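Local coordinates for putative hemin transport system, substrate-binding protein (Burkholderia cenocepacia, PDB 5Y89), which binds heme in the cleft between two lobes and probably delivers it in the periplasm to an ABC-type hemin importer, at residues Ile9-Ala14 against Gly34-Cys39; Gly52-Leu57 against Ala74-Pro79; Leu57-Leu62 against Ile82-Gly87; Leu156-Thr161 against Ser210-Ala215. All coordinates share one frame; numbering follows the deposited sequence.

Contact 1 of 4, residues Ile9-Ala14 against Gly34-Cys39; sequences IVIGGA and GADTTC. With HEM (protoporphyrin IX containing Fe), chain C.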
# COMPACT_ATOMS: atom_id res chain seq x y z
N ILE A 9 8.68 -5.39 -16.72
CA ILE A 9 8.06 -5.98 -15.54
C ILE A 9 8.00 -4.92 -14.45
O ILE A 9 8.98 -4.22 -14.18
CB ILE A 9 8.86 -7.20 -15.04
CG1 ILE A 9 8.70 -8.33 -15.99
CG2 ILE A 9 8.35 -7.68 -13.67
CD1 ILE A 9 9.69 -9.45 -15.75
N VAL A 10 6.84 -4.83 -13.79
CA VAL A 10 6.65 -3.89 -12.66
C VAL A 10 6.50 -4.68 -11.35
O VAL A 10 5.78 -5.68 -11.29
CB VAL A 10 5.43 -2.96 -12.81
CG1 VAL A 10 5.60 -2.07 -14.02
CG2 VAL A 10 4.14 -3.75 -13.01
N ILE A 11 7.18 -4.21 -10.31
CA ILE A 11 7.15 -4.81 -9.01
C ILE A 11 6.72 -3.74 -8.00
O ILE A 11 7.48 -2.78 -7.72
CB ILE A 11 8.53 -5.34 -8.54
CG1 ILE A 11 9.16 -6.25 -9.54
CG2 ILE A 11 8.39 -6.06 -7.19
CD1 ILE A 11 8.41 -7.53 -9.83
N GLY A 12 5.50 -3.92 -7.48
CA GLY A 12 4.87 -2.93 -6.62
C GLY A 12 3.61 -2.41 -7.29
O GLY A 12 3.67 -1.69 -8.31
N GLY A 13 2.46 -2.73 -6.69
CA GLY A 13 1.18 -2.41 -7.29
C GLY A 13 0.96 -0.97 -7.72
O GLY A 13 0.28 -0.71 -8.71
N ALA A 14 1.49 -0.03 -6.94
CA ALA A 14 1.33 1.39 -7.26
C ALA A 14 2.00 1.73 -8.57
O ALA A 14 1.48 2.52 -9.38
CB ALA A 14 1.89 2.25 -6.14
N GLY A 34 4.78 -8.42 -17.44
CA GLY A 34 4.57 -9.11 -16.18
C GLY A 34 4.59 -8.21 -14.99
O GLY A 34 4.97 -7.05 -15.08
N ALA A 35 4.21 -8.75 -13.86
CA ALA A 35 4.10 -8.00 -12.61
C ALA A 35 4.19 -8.94 -11.41
O ALA A 35 4.24 -10.14 -11.58
CB ALA A 35 2.80 -7.25 -12.58
N ASP A 36 4.29 -8.38 -10.20
CA ASP A 36 4.19 -9.18 -8.99
C ASP A 36 2.72 -9.19 -8.53
O ASP A 36 1.90 -8.42 -9.02
CB ASP A 36 5.11 -8.64 -7.86
CG ASP A 36 4.57 -7.41 -7.26
OD1 ASP A 36 4.46 -6.37 -7.99
OD2 ASP A 36 4.15 -7.48 -6.09
N THR A 37 2.42 -10.06 -7.57
CA THR A 37 1.08 -10.33 -7.13
C THR A 37 0.40 -9.17 -6.39
O THR A 37 -0.80 -9.18 -6.31
CB THR A 37 1.07 -11.53 -6.20
OG1 THR A 37 2.12 -11.36 -5.22
CG2 THR A 37 1.32 -12.83 -7.01
N THR A 38 1.14 -8.14 -5.96
CA THR A 38 0.51 -6.91 -5.48
C THR A 38 -0.16 -6.06 -6.58
O THR A 38 -0.96 -5.15 -6.28
CB THR A 38 1.51 -5.99 -4.72
OG1 THR A 38 2.56 -5.56 -5.61
CG2 THR A 38 2.11 -6.73 -3.55
N CYS A 39 0.18 -6.31 -7.85
CA CYS A 39 -0.41 -5.61 -8.96
C CYS A 39 -1.80 -6.14 -9.34
O CYS A 39 -1.94 -6.96 -10.24
CB CYS A 39 0.56 -5.60 -10.16
SG CYS A 39 2.18 -4.87 -9.72
CHA HEM C . 2.34 -4.57 1.92
CHB HEM C . 4.49 -7.81 4.79
CHC HEM C . 2.43 -11.43 2.28
CHD HEM C . 0.21 -8.20 -0.49
C1A HEM C . 3.08 -5.16 2.90
C2A HEM C . 3.88 -4.43 3.80
C3A HEM C . 4.48 -5.33 4.62
C4A HEM C . 4.08 -6.62 4.21
CMA HEM C . 5.51 -5.01 5.68
CAA HEM C . 3.98 -2.93 3.85
CBA HEM C . 2.93 -2.41 4.88
CGA HEM C . 3.22 -0.99 5.37
O1A HEM C . 4.19 -0.28 4.92
O2A HEM C . 2.42 -0.50 6.24
C1B HEM C . 4.00 -9.07 4.42
C2B HEM C . 4.47 -10.31 5.01
C3B HEM C . 3.89 -11.36 4.35
C4B HEM C . 3.13 -10.69 3.23
CMB HEM C . 5.33 -10.42 6.26
CAB HEM C . 4.01 -12.86 4.61
CBB HEM C . 4.85 -13.44 5.51
C1C HEM C . 1.68 -10.89 1.25
C2C HEM C . 1.03 -11.62 0.19
C3C HEM C . 0.39 -10.64 -0.55
C4C HEM C . 0.65 -9.38 0.06
CMC HEM C . 1.03 -13.12 -0.06
CAC HEM C . -0.41 -10.70 -1.80
CBC HEM C . -0.60 -11.85 -2.37
C1D HEM C . 0.61 -6.96 -0.01
C2D HEM C . 0.06 -5.71 -0.58
C3D HEM C . 0.69 -4.73 0.04
C4D HEM C . 1.56 -5.36 1.05
CMD HEM C . -0.92 -5.59 -1.72
CAD HEM C . 0.51 -3.25 -0.20
CBD HEM C . 0.95 -2.80 -1.60
CGD HEM C . 2.39 -3.16 -1.90
O1D HEM C . 3.21 -3.40 -0.96
O2D HEM C . 2.76 -3.22 -3.11
NA HEM C . 3.32 -6.52 3.07
NB HEM C . 3.38 -9.36 3.29
NC HEM C . 1.57 -9.58 1.00
ND HEM C . 1.58 -6.72 0.90
FE HEM C . 2.43 -7.99 1.97
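Ile9 and Gly34 pair as neighbours on parallel strands, the two ends of the beta-alpha-beta unit formed by strand 6-11, helix 13-21 and strand 30-35. Val10 N donates to Gly34 O (3.2 Å), while the return bond from Asp36 N to Val10 O is bent to 137°. Farther on the backbones widen, the CA atoms of Ile11 and Asp36 standing 5.3 Å apart. On the Val10 side, its CG2 methyl lies against Ala35 CB at 3.8 Å and also reaches the sulfur of Cys39.

Beyond the strand ends the chain is gripped more tightly, by side chains. Asp36 is turned with CG between its backbone N and carbonyl carbon (chi1 74°), which brings the carboxylate over the start of the helix. OD1 takes the Gly12 N-H in a short, nearly straight bond (2.7 Å, 169°) that arrives from above the carboxylate plane. OD2 closes an Asx turn by accepting from Thr38 N, and its syn lone pair receives the Thr38 hydroxyl.

The looser side faces the heme. There Gly13 N makes a weak bond to Thr38 OG1, and the nearest heme propionate oxygen, O2D, stays 3.4 Å from that hydroxyl. Gly13, a known heme-site residue in the first turn of the helix, has no side chain to collide with Thr38 O, and Cys39 SG lies 3.6 Å from its CA.

Contact 2 of 4, residues Gly52-Leu57 against Ala74-Pro79; sequences GYQRAL and AEAGPP. With HEM (protoporphyrin IX containing Fe), chain C.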
# COMPACT_ATOMS: atom_id res chain seq x y z
N GLY A 52 5.75 -13.70 -8.94
CA GLY A 52 5.90 -13.87 -7.50
C GLY A 52 5.40 -12.67 -6.75
O GLY A 52 4.65 -11.87 -7.32
N TYR A 53 5.84 -12.55 -5.48
CA TYR A 53 5.40 -11.50 -4.56
C TYR A 53 6.54 -10.53 -4.32
O TYR A 53 7.68 -10.94 -4.13
CB TYR A 53 4.93 -12.11 -3.20
CG TYR A 53 4.70 -11.10 -2.08
CD1 TYR A 53 3.83 -10.04 -2.25
CD2 TYR A 53 5.42 -11.16 -0.89
CE1 TYR A 53 3.66 -9.06 -1.26
CE2 TYR A 53 5.23 -10.23 0.13
CZ TYR A 53 4.36 -9.14 -0.06
OH TYR A 53 4.14 -8.16 0.99
N GLN A 54 6.21 -9.27 -4.29
CA GLN A 54 7.11 -8.15 -4.13
C GLN A 54 8.24 -8.35 -3.14
O GLN A 54 9.38 -7.94 -3.43
CB GLN A 54 6.26 -6.96 -3.65
CG GLN A 54 7.02 -5.66 -3.39
CD GLN A 54 6.12 -4.48 -3.16
OE1 GLN A 54 6.52 -3.48 -2.59
NE2 GLN A 54 4.90 -4.56 -3.65
N ARG A 55 7.93 -8.90 -1.97
CA ARG A 55 8.94 -9.00 -0.90
C ARG A 55 9.55 -10.41 -0.78
O ARG A 55 10.35 -10.64 0.09
CB ARG A 55 8.36 -8.52 0.44
CG ARG A 55 7.94 -7.05 0.44
CD ARG A 55 7.22 -6.58 1.70
NE ARG A 55 6.78 -5.20 1.56
CZ ARG A 55 5.75 -4.78 0.84
NH1 ARG A 55 4.98 -5.64 0.17
NH2 ARG A 55 5.49 -3.47 0.73
N ALA A 56 9.22 -11.30 -1.68
CA ALA A 56 9.75 -12.69 -1.62
C ALA A 56 10.00 -13.15 -3.05
O ALA A 56 9.64 -14.26 -3.44
CB ALA A 56 8.79 -13.66 -0.89
N LEU A 57 10.70 -12.30 -3.82
CA LEU A 57 10.97 -12.59 -5.22
C LEU A 57 12.03 -13.66 -5.38
O LEU A 57 12.97 -13.76 -4.60
CB LEU A 57 11.41 -11.33 -5.94
CG LEU A 57 10.40 -10.19 -5.95
CD1 LEU A 57 11.08 -8.89 -6.29
CD2 LEU A 57 9.29 -10.49 -6.93
N ALA A 74 11.27 0.24 -3.84
CA ALA A 74 12.43 0.11 -2.93
C ALA A 74 12.21 -0.98 -1.91
O ALA A 74 13.19 -1.52 -1.43
CB ALA A 74 12.78 1.44 -2.21
N GLU A 75 10.96 -1.34 -1.62
CA GLU A 75 10.67 -2.46 -0.71
C GLU A 75 10.62 -3.83 -1.37
O GLU A 75 10.38 -4.83 -0.70
CB GLU A 75 9.37 -2.19 0.10
CG GLU A 75 9.53 -1.06 1.12
CD GLU A 75 8.23 -0.67 1.84
OE1 GLU A 75 7.15 -1.12 1.49
OE2 GLU A 75 8.26 0.09 2.78
N ALA A 76 10.82 -3.90 -2.67
CA ALA A 76 10.94 -5.22 -3.33
C ALA A 76 12.21 -5.93 -2.89
O ALA A 76 13.23 -5.31 -2.67
CB ALA A 76 10.91 -5.08 -4.83
N GLY A 77 12.16 -7.23 -2.77
CA GLY A 77 13.30 -7.99 -2.27
C GLY A 77 12.97 -9.45 -2.33
O GLY A 77 11.91 -9.84 -2.87
N PRO A 78 13.83 -10.30 -1.80
CA PRO A 78 15.01 -9.95 -1.03
C PRO A 78 16.15 -9.32 -1.87
O PRO A 78 16.14 -9.43 -3.10
CB PRO A 78 15.45 -11.33 -0.38
CG PRO A 78 15.02 -12.33 -1.41
CD PRO A 78 13.69 -11.78 -1.94
N PRO A 79 17.10 -8.66 -1.18
CA PRO A 79 18.14 -8.02 -2.02
C PRO A 79 18.91 -8.93 -2.95
O PRO A 79 19.26 -8.46 -4.04
CB PRO A 79 19.14 -7.37 -1.01
CG PRO A 79 18.60 -7.68 0.37
CD PRO A 79 17.15 -8.14 0.23
CHA HEM C . 2.34 -4.57 1.92
CHB HEM C . 4.49 -7.81 4.79
CHC HEM C . 2.43 -11.43 2.28
CHD HEM C . 0.21 -8.20 -0.49
C1A HEM C . 3.08 -5.16 2.90
C2A HEM C . 3.88 -4.43 3.80
C3A HEM C . 4.48 -5.33 4.62
C4A HEM C . 4.08 -6.62 4.21
CMA HEM C . 5.51 -5.01 5.68
CAA HEM C . 3.98 -2.93 3.85
CBA HEM C . 2.93 -2.41 4.88
CGA HEM C . 3.22 -0.99 5.37
O1A HEM C . 4.19 -0.28 4.92
O2A HEM C . 2.42 -0.50 6.24
C1B HEM C . 4.00 -9.07 4.42
C2B HEM C . 4.47 -10.31 5.01
C3B HEM C . 3.89 -11.36 4.35
C4B HEM C . 3.13 -10.69 3.23
CMB HEM C . 5.33 -10.42 6.26
CAB HEM C . 4.01 -12.86 4.61
CBB HEM C . 4.85 -13.44 5.51
C1C HEM C . 1.68 -10.89 1.25
C2C HEM C . 1.03 -11.62 0.19
C3C HEM C . 0.39 -10.64 -0.55
C4C HEM C . 0.65 -9.38 0.06
CMC HEM C . 1.03 -13.12 -0.06
CAC HEM C . -0.41 -10.70 -1.80
CBC HEM C . -0.60 -11.85 -2.37
C1D HEM C . 0.61 -6.96 -0.01
C2D HEM C . 0.06 -5.71 -0.58
C3D HEM C . 0.69 -4.73 0.04
C4D HEM C . 1.56 -5.36 1.05
CMD HEM C . -0.92 -5.59 -1.72
CAD HEM C . 0.51 -3.25 -0.20
CBD HEM C . 0.95 -2.80 -1.60
CGD HEM C . 2.39 -3.16 -1.90
O1D HEM C . 3.21 -3.40 -0.96
O2D HEM C . 2.76 -3.22 -3.11
NA HEM C . 3.32 -6.52 3.07
NB HEM C . 3.38 -9.36 3.29
NC HEM C . 1.57 -9.58 1.00
ND HEM C . 1.58 -6.72 0.90
FE HEM C . 2.43 -7.99 1.97
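Arg55 NH2 forms a salt bridge with Glu75 OE1 (3.0 Å), leaving almost in the guanidinium plane and meeting the carboxylate on its anti side; the two planes stand 61° apart. The same nitrogen donates to the heme propionate oxygen O1D at 2.8 Å, so one NH2 joins the protein carboxylate to the ligand. NH1 also reaches O1D and, 2.8 Å away, gives a hydrogen bond to Tyr53 OH, the axial ligand 2.0 Å from the heme iron. That bond would probably stabilise negative charge on the phenolic oxygen.

Arg55 runs extended from CG to NE (chi2 174°) and lays one face of its guanidinium over the porphyrin near C1A. Next to it, the extended side chain of Gln54 carries NE2 to the other oxygen of the same propionate, O2D, at 2.6 Å.

Behind this polar layer the backbones hold the two loops together. Gly77 N donates to Gln54 O (2.9 Å), and Gly77 O receives a straighter bond from Leu57 N (170°) in its carbonyl plane. The cis peptide before Pro78 follows at once, and the proline CD rests on Leu57 O. On the apolar side of the loops, Leu57 CD1 packs on Ala76 CB at 4.1 Å.

Gln54, Leu57 and Ala76 all lean on Ile11 of strand 6-11; the 74-79 loop leaves strand 69-73 and enters helix 79-87 with Pro78 at its N-cap, while the 52-57 loop runs on into helix 59-63.

Contact 3 of 4, residues Leu57-Leu62 against Ile82-Gly87; sequences LSAEGL and IAQVKG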
# COMPACT_ATOMS: atom_id res chain seq x y z
N LEU A 57 10.70 -12.30 -3.82
CA LEU A 57 10.97 -12.59 -5.22
C LEU A 57 12.03 -13.66 -5.38
O LEU A 57 12.97 -13.76 -4.60
CB LEU A 57 11.41 -11.33 -5.94
CG LEU A 57 10.40 -10.19 -5.95
CD1 LEU A 57 11.08 -8.89 -6.29
CD2 LEU A 57 9.29 -10.49 -6.93
N SER A 58 11.88 -14.43 -6.42
CA SER A 58 12.91 -15.28 -6.95
C SER A 58 13.46 -14.58 -8.25
O SER A 58 12.69 -14.08 -9.05
CB SER A 58 12.32 -16.70 -7.30
OG SER A 58 13.38 -17.52 -7.79
N ALA A 59 14.77 -14.61 -8.45
CA ALA A 59 15.37 -14.16 -9.69
C ALA A 59 14.76 -14.94 -10.89
O ALA A 59 14.41 -14.36 -11.91
CB ALA A 59 16.89 -14.36 -9.61
N GLU A 60 14.67 -16.27 -10.80
CA GLU A 60 14.10 -17.07 -11.90
C GLU A 60 12.68 -16.66 -12.24
O GLU A 60 12.29 -16.63 -13.38
CB GLU A 60 14.27 -18.59 -11.62
CG GLU A 60 15.73 -19.03 -11.68
CD GLU A 60 16.04 -20.46 -11.25
OE1 GLU A 60 15.28 -21.07 -10.43
OE2 GLU A 60 17.07 -20.97 -11.79
N GLY A 61 11.89 -16.31 -11.24
CA GLY A 61 10.51 -15.87 -11.49
C GLY A 61 10.44 -14.64 -12.36
O GLY A 61 9.61 -14.56 -13.28
N LEU A 62 11.31 -13.68 -12.07
CA LEU A 62 11.40 -12.48 -12.88
C LEU A 62 11.99 -12.76 -14.25
O LEU A 62 11.41 -12.39 -15.26
CB LEU A 62 12.24 -11.43 -12.18
CG LEU A 62 11.53 -10.40 -11.31
CD1 LEU A 62 12.07 -10.46 -9.93
CD2 LEU A 62 11.76 -8.99 -11.84
N ILE A 82 16.98 -9.05 -6.43
CA ILE A 82 17.14 -7.84 -7.19
C ILE A 82 18.53 -7.78 -7.82
O ILE A 82 18.68 -7.43 -8.98
CB ILE A 82 16.95 -6.57 -6.29
CG1 ILE A 82 15.50 -6.45 -5.75
CG2 ILE A 82 17.29 -5.26 -7.00
CD1 ILE A 82 14.44 -6.58 -6.86
N ALA A 83 19.55 -8.07 -7.04
CA ALA A 83 20.97 -8.00 -7.53
C ALA A 83 21.19 -9.05 -8.67
O ALA A 83 21.90 -8.76 -9.60
CB ALA A 83 22.00 -8.23 -6.40
N GLN A 84 20.58 -10.22 -8.56
CA GLN A 84 20.75 -11.23 -9.59
C GLN A 84 20.11 -10.76 -10.92
O GLN A 84 20.67 -10.96 -11.98
CB GLN A 84 20.20 -12.58 -9.19
CG GLN A 84 20.34 -13.64 -10.28
CD GLN A 84 20.10 -15.08 -9.78
OE1 GLN A 84 20.03 -15.34 -8.57
NE2 GLN A 84 20.04 -16.04 -10.73
N VAL A 85 18.95 -10.12 -10.82
CA VAL A 85 18.30 -9.58 -12.00
C VAL A 85 19.18 -8.48 -12.63
O VAL A 85 19.37 -8.50 -13.83
CB VAL A 85 16.91 -8.99 -11.64
CG1 VAL A 85 16.33 -8.20 -12.79
CG2 VAL A 85 15.95 -10.11 -11.29
N LYS A 86 19.77 -7.59 -11.83
CA LYS A 86 20.72 -6.57 -12.44
C LYS A 86 21.93 -7.22 -13.01
O LYS A 86 22.38 -6.83 -14.05
CB LYS A 86 21.21 -5.56 -11.45
CG LYS A 86 20.15 -4.60 -10.99
CD LYS A 86 20.69 -3.84 -9.75
CE LYS A 86 19.58 -2.99 -9.16
NZ LYS A 86 19.93 -2.44 -7.80
N GLY A 87 22.42 -8.26 -12.34
CA GLY A 87 23.57 -9.00 -12.84
C GLY A 87 23.28 -9.71 -14.17
O GLY A 87 24.22 -10.13 -14.83
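Ala59 and Val85 bring helix 59-63 and helix 79-87 together, with their CA atoms 5.9 Å apart and no hydrogen bond passing between the two backbones. The Ala59 methyl points toward helix 79-87. Gln84 reaches across with CG anti to its backbone N (chi1 179°) and the chain extended beyond, which lays the flat amide under the methyl of Ala59. CB sits over the amide face, 3.3 Å from CD and almost as close to OE1 (3.4 Å), while the aliphatic CB and CG of Gln84 continue the same contact back toward the helix.

Next along helix 79-87, Val85 uses its CG2 branch, the one beside its backbone N, to touch Leu62, a turn beyond Ala59, at CB (4.0 Å) and CD1 (4.1 Å); the two side chains meet at about a right angle. The same methyl approaches the Ala59 backbone more distantly. At the other end of the contact, Leu57 CD1 meets the terminal methyl CD1 of Ile82 at 4.1 Å, the two chains crossing at a slant.

Helix 79-87 is the crossover from strand 69-73 to strand 91-95, and Val85 also touches Val92 of the latter; Leu57 and Leu62 reach down to Ile11 and Ile9 of strand 6-11. Aliphatic groups and one amide face carry the contact, so shape and burial, rather than directional polar bonds, fix how the two helices sit together; the amide of Gln84 lies at its exposed margin.

Contact 4 of 4, residues Leu156-Thr161 against Ser210-Ala215; sequences LNHTGT and SDEGLA. With HEM (protoporphyrin IX containing Fe), chain C; ACT (acetate ion), chain D.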
# COMPACT_ATOMS: atom_id res chain seq x y z
N LEU A 156 -1.63 -6.27 10.11
CA LEU A 156 -1.12 -6.76 8.86
C LEU A 156 -1.09 -8.25 8.93
O LEU A 156 -0.28 -8.80 9.68
CB LEU A 156 0.30 -6.23 8.68
CG LEU A 156 1.09 -6.77 7.47
CD1 LEU A 156 0.52 -6.17 6.24
CD2 LEU A 156 2.55 -6.34 7.56
N ASN A 157 -1.94 -8.92 8.13
CA ASN A 157 -1.92 -10.38 8.12
C ASN A 157 -2.55 -10.91 6.83
O ASN A 157 -3.61 -11.55 6.81
CB ASN A 157 -2.78 -10.87 9.31
CG ASN A 157 -2.63 -12.34 9.53
OD1 ASN A 157 -1.78 -13.01 8.96
ND2 ASN A 157 -3.48 -12.87 10.35
N HIS A 158 -1.87 -10.65 5.73
CA HIS A 158 -2.49 -10.81 4.40
C HIS A 158 -2.97 -12.21 4.13
O HIS A 158 -4.03 -12.40 3.55
CB HIS A 158 -1.52 -10.36 3.32
CG HIS A 158 -2.16 -10.26 1.96
ND1 HIS A 158 -2.76 -9.10 1.51
CD2 HIS A 158 -2.35 -11.19 0.99
CE1 HIS A 158 -3.24 -9.31 0.30
NE2 HIS A 158 -2.99 -10.56 -0.05
N THR A 159 -2.17 -13.19 4.52
CA THR A 159 -2.45 -14.60 4.24
C THR A 159 -3.06 -15.32 5.44
O THR A 159 -3.55 -16.42 5.27
CB THR A 159 -1.20 -15.36 3.83
OG1 THR A 159 -0.26 -15.42 4.90
CG2 THR A 159 -0.54 -14.69 2.60
N GLY A 160 -3.08 -14.67 6.62
CA GLY A 160 -3.62 -15.28 7.84
C GLY A 160 -2.63 -16.06 8.64
O GLY A 160 -2.99 -16.59 9.63
N THR A 161 -1.38 -16.21 8.20
CA THR A 161 -0.42 -17.06 8.90
C THR A 161 0.10 -16.45 10.22
O THR A 161 0.48 -17.17 11.11
CB THR A 161 0.82 -17.45 8.05
OG1 THR A 161 1.47 -16.22 7.67
CG2 THR A 161 0.43 -18.16 6.81
N SER A 210 -6.69 -5.00 6.27
CA SER A 210 -7.05 -5.06 4.86
C SER A 210 -8.26 -5.98 4.68
O SER A 210 -8.54 -6.83 5.55
CB SER A 210 -5.85 -5.55 3.99
OG SER A 210 -5.60 -6.93 4.11
N ASP A 211 -9.03 -5.77 3.61
CA ASP A 211 -10.15 -6.67 3.27
C ASP A 211 -9.65 -8.12 3.21
O ASP A 211 -10.36 -9.04 3.66
CB ASP A 211 -10.81 -6.32 1.90
CG ASP A 211 -11.44 -4.90 1.90
OD1 ASP A 211 -11.57 -4.24 2.97
OD2 ASP A 211 -11.80 -4.43 0.83
N GLU A 212 -8.45 -8.30 2.66
CA GLU A 212 -7.92 -9.62 2.40
C GLU A 212 -7.48 -10.34 3.68
O GLU A 212 -7.72 -11.54 3.83
CB GLU A 212 -6.77 -9.58 1.39
CG GLU A 212 -7.13 -9.07 -0.01
CD GLU A 212 -7.11 -7.53 -0.17
OE1 GLU A 212 -6.99 -6.72 0.82
OE2 GLU A 212 -7.29 -7.08 -1.29
N GLY A 213 -6.85 -9.58 4.58
CA GLY A 213 -6.42 -10.06 5.85
C GLY A 213 -7.62 -10.48 6.68
O GLY A 213 -7.66 -11.56 7.31
N LEU A 214 -8.62 -9.63 6.64
CA LEU A 214 -9.86 -9.92 7.35
C LEU A 214 -10.51 -11.19 6.81
O LEU A 214 -10.94 -12.04 7.59
CB LEU A 214 -10.79 -8.74 7.25
CG LEU A 214 -12.09 -8.78 8.03
CD1 LEU A 214 -11.81 -8.84 9.53
CD2 LEU A 214 -12.97 -7.55 7.67
N ALA A 215 -10.59 -11.34 5.51
CA ALA A 215 -11.19 -12.55 4.93
C ALA A 215 -10.33 -13.83 5.11
O ALA A 215 -10.86 -14.91 5.25
CB ALA A 215 -11.55 -12.34 3.45
CHA HEM C . 2.34 -4.57 1.92
CHB HEM C . 4.49 -7.81 4.79
CHC HEM C . 2.43 -11.43 2.28
CHD HEM C . 0.21 -8.20 -0.49
C1A HEM C . 3.08 -5.16 2.90
C2A HEM C . 3.88 -4.43 3.80
C3A HEM C . 4.48 -5.33 4.62
C4A HEM C . 4.08 -6.62 4.21
CMA HEM C . 5.51 -5.01 5.68
CAA HEM C . 3.98 -2.93 3.85
CBA HEM C . 2.93 -2.41 4.88
CGA HEM C . 3.22 -0.99 5.37
O1A HEM C . 4.19 -0.28 4.92
O2A HEM C . 2.42 -0.50 6.24
C1B HEM C . 4.00 -9.07 4.42
C2B HEM C . 4.47 -10.31 5.01
C3B HEM C . 3.89 -11.36 4.35
C4B HEM C . 3.13 -10.69 3.23
CMB HEM C . 5.33 -10.42 6.26
CAB HEM C . 4.01 -12.86 4.61
CBB HEM C . 4.85 -13.44 5.51
C1C HEM C . 1.68 -10.89 1.25
C2C HEM C . 1.03 -11.62 0.19
C3C HEM C . 0.39 -10.64 -0.55
C4C HEM C . 0.65 -9.38 0.06
CMC HEM C . 1.03 -13.12 -0.06
CAC HEM C . -0.41 -10.70 -1.80
CBC HEM C . -0.60 -11.85 -2.37
C1D HEM C . 0.61 -6.96 -0.01
C2D HEM C . 0.06 -5.71 -0.58
C3D HEM C . 0.69 -4.73 0.04
C4D HEM C . 1.56 -5.36 1.05
CMD HEM C . -0.92 -5.59 -1.72
CAD HEM C . 0.51 -3.25 -0.20
CBD HEM C . 0.95 -2.80 -1.60
CGD HEM C . 2.39 -3.16 -1.90
O1D HEM C . 3.21 -3.40 -0.96
O2D HEM C . 2.76 -3.22 -3.11
NA HEM C . 3.32 -6.52 3.07
NB HEM C . 3.38 -9.36 3.29
NC HEM C . 1.57 -9.58 1.00
ND HEM C . 1.58 -6.72 0.90
FE HEM C . 2.43 -7.99 1.97
C ACT D . -2.38 -6.52 3.80
O ACT D . -2.56 -5.59 4.56
OXT ACT D . -3.26 -7.38 3.51
CH3 ACT D . -1.02 -6.56 3.26
O HOH W 1 -4.05 -6.77 6.93
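His158 meets Glu212 obliquely, its CE1 lying 3.7 Å from Glu212 CB in an off-centre CH-pi contact, while one face of the imidazole covers the heme. With CG anti to the backbone N (chi1 -170°), the ring swings from its loop to the porphyrin face opposite Tyr53. It lies over the edge of a pyrrole there, near C3C, without binding the iron.

At the ring edge, ND1 donates to OXT of an acetate (2.7 Å), probably taken from the crystallisation liquor. The Ser210 hydroxyl donates to the same oxygen in a very short bond. A water also joins the acetate, giving a hydrogen bond to its other oxygen at 3.0 Å and accepting from the backbone N of both Asn157 and Ser210, which it thereby bridges. Leu156 CD1 covers the acetate methyl.

Ser210 is the N-cap of helix 211-217: its OG accepts from Gly213 N (3.0 Å, 158°) and so is held between helix end and anion. Gly213, without a side chain, lets Asn157 O approach its CA to 3.3 Å. Farther out, Glu212 is anchored through OE1 to Ala245 N, and Asn157 OD1 to Gln162 N.

The loop and helix thus exchange no direct hydrogen bond; the CH-pi contact, close backbone packing, a water and an anion join them, and the polar link through that carboxylate may owe its place to the crystallisation liquor.

Contacts 1, 2 and 4 all touch the same heme; contact 3 lies behind contacts 1 and 2, its centre about 27 Å from that of contact 4. Contacts 1 and 2, with centres about 10 Å apart, abut through Thr37 N and Gly52 O (2.9 Å, a probable hydrogen bond), joining the 36-39 turn to the loop that carries the axial tyrosine; with the start of helix 13-21 they line one side of the heme. Leu57 belongs to both contacts 2 and 3, and Ile9 and Ile11 also touch contact 3. Contact 4 supplies the facing wall, its centre about 19 Å from that of contact 2, their nearest atoms about 7 Å apart, with the porphyrin between.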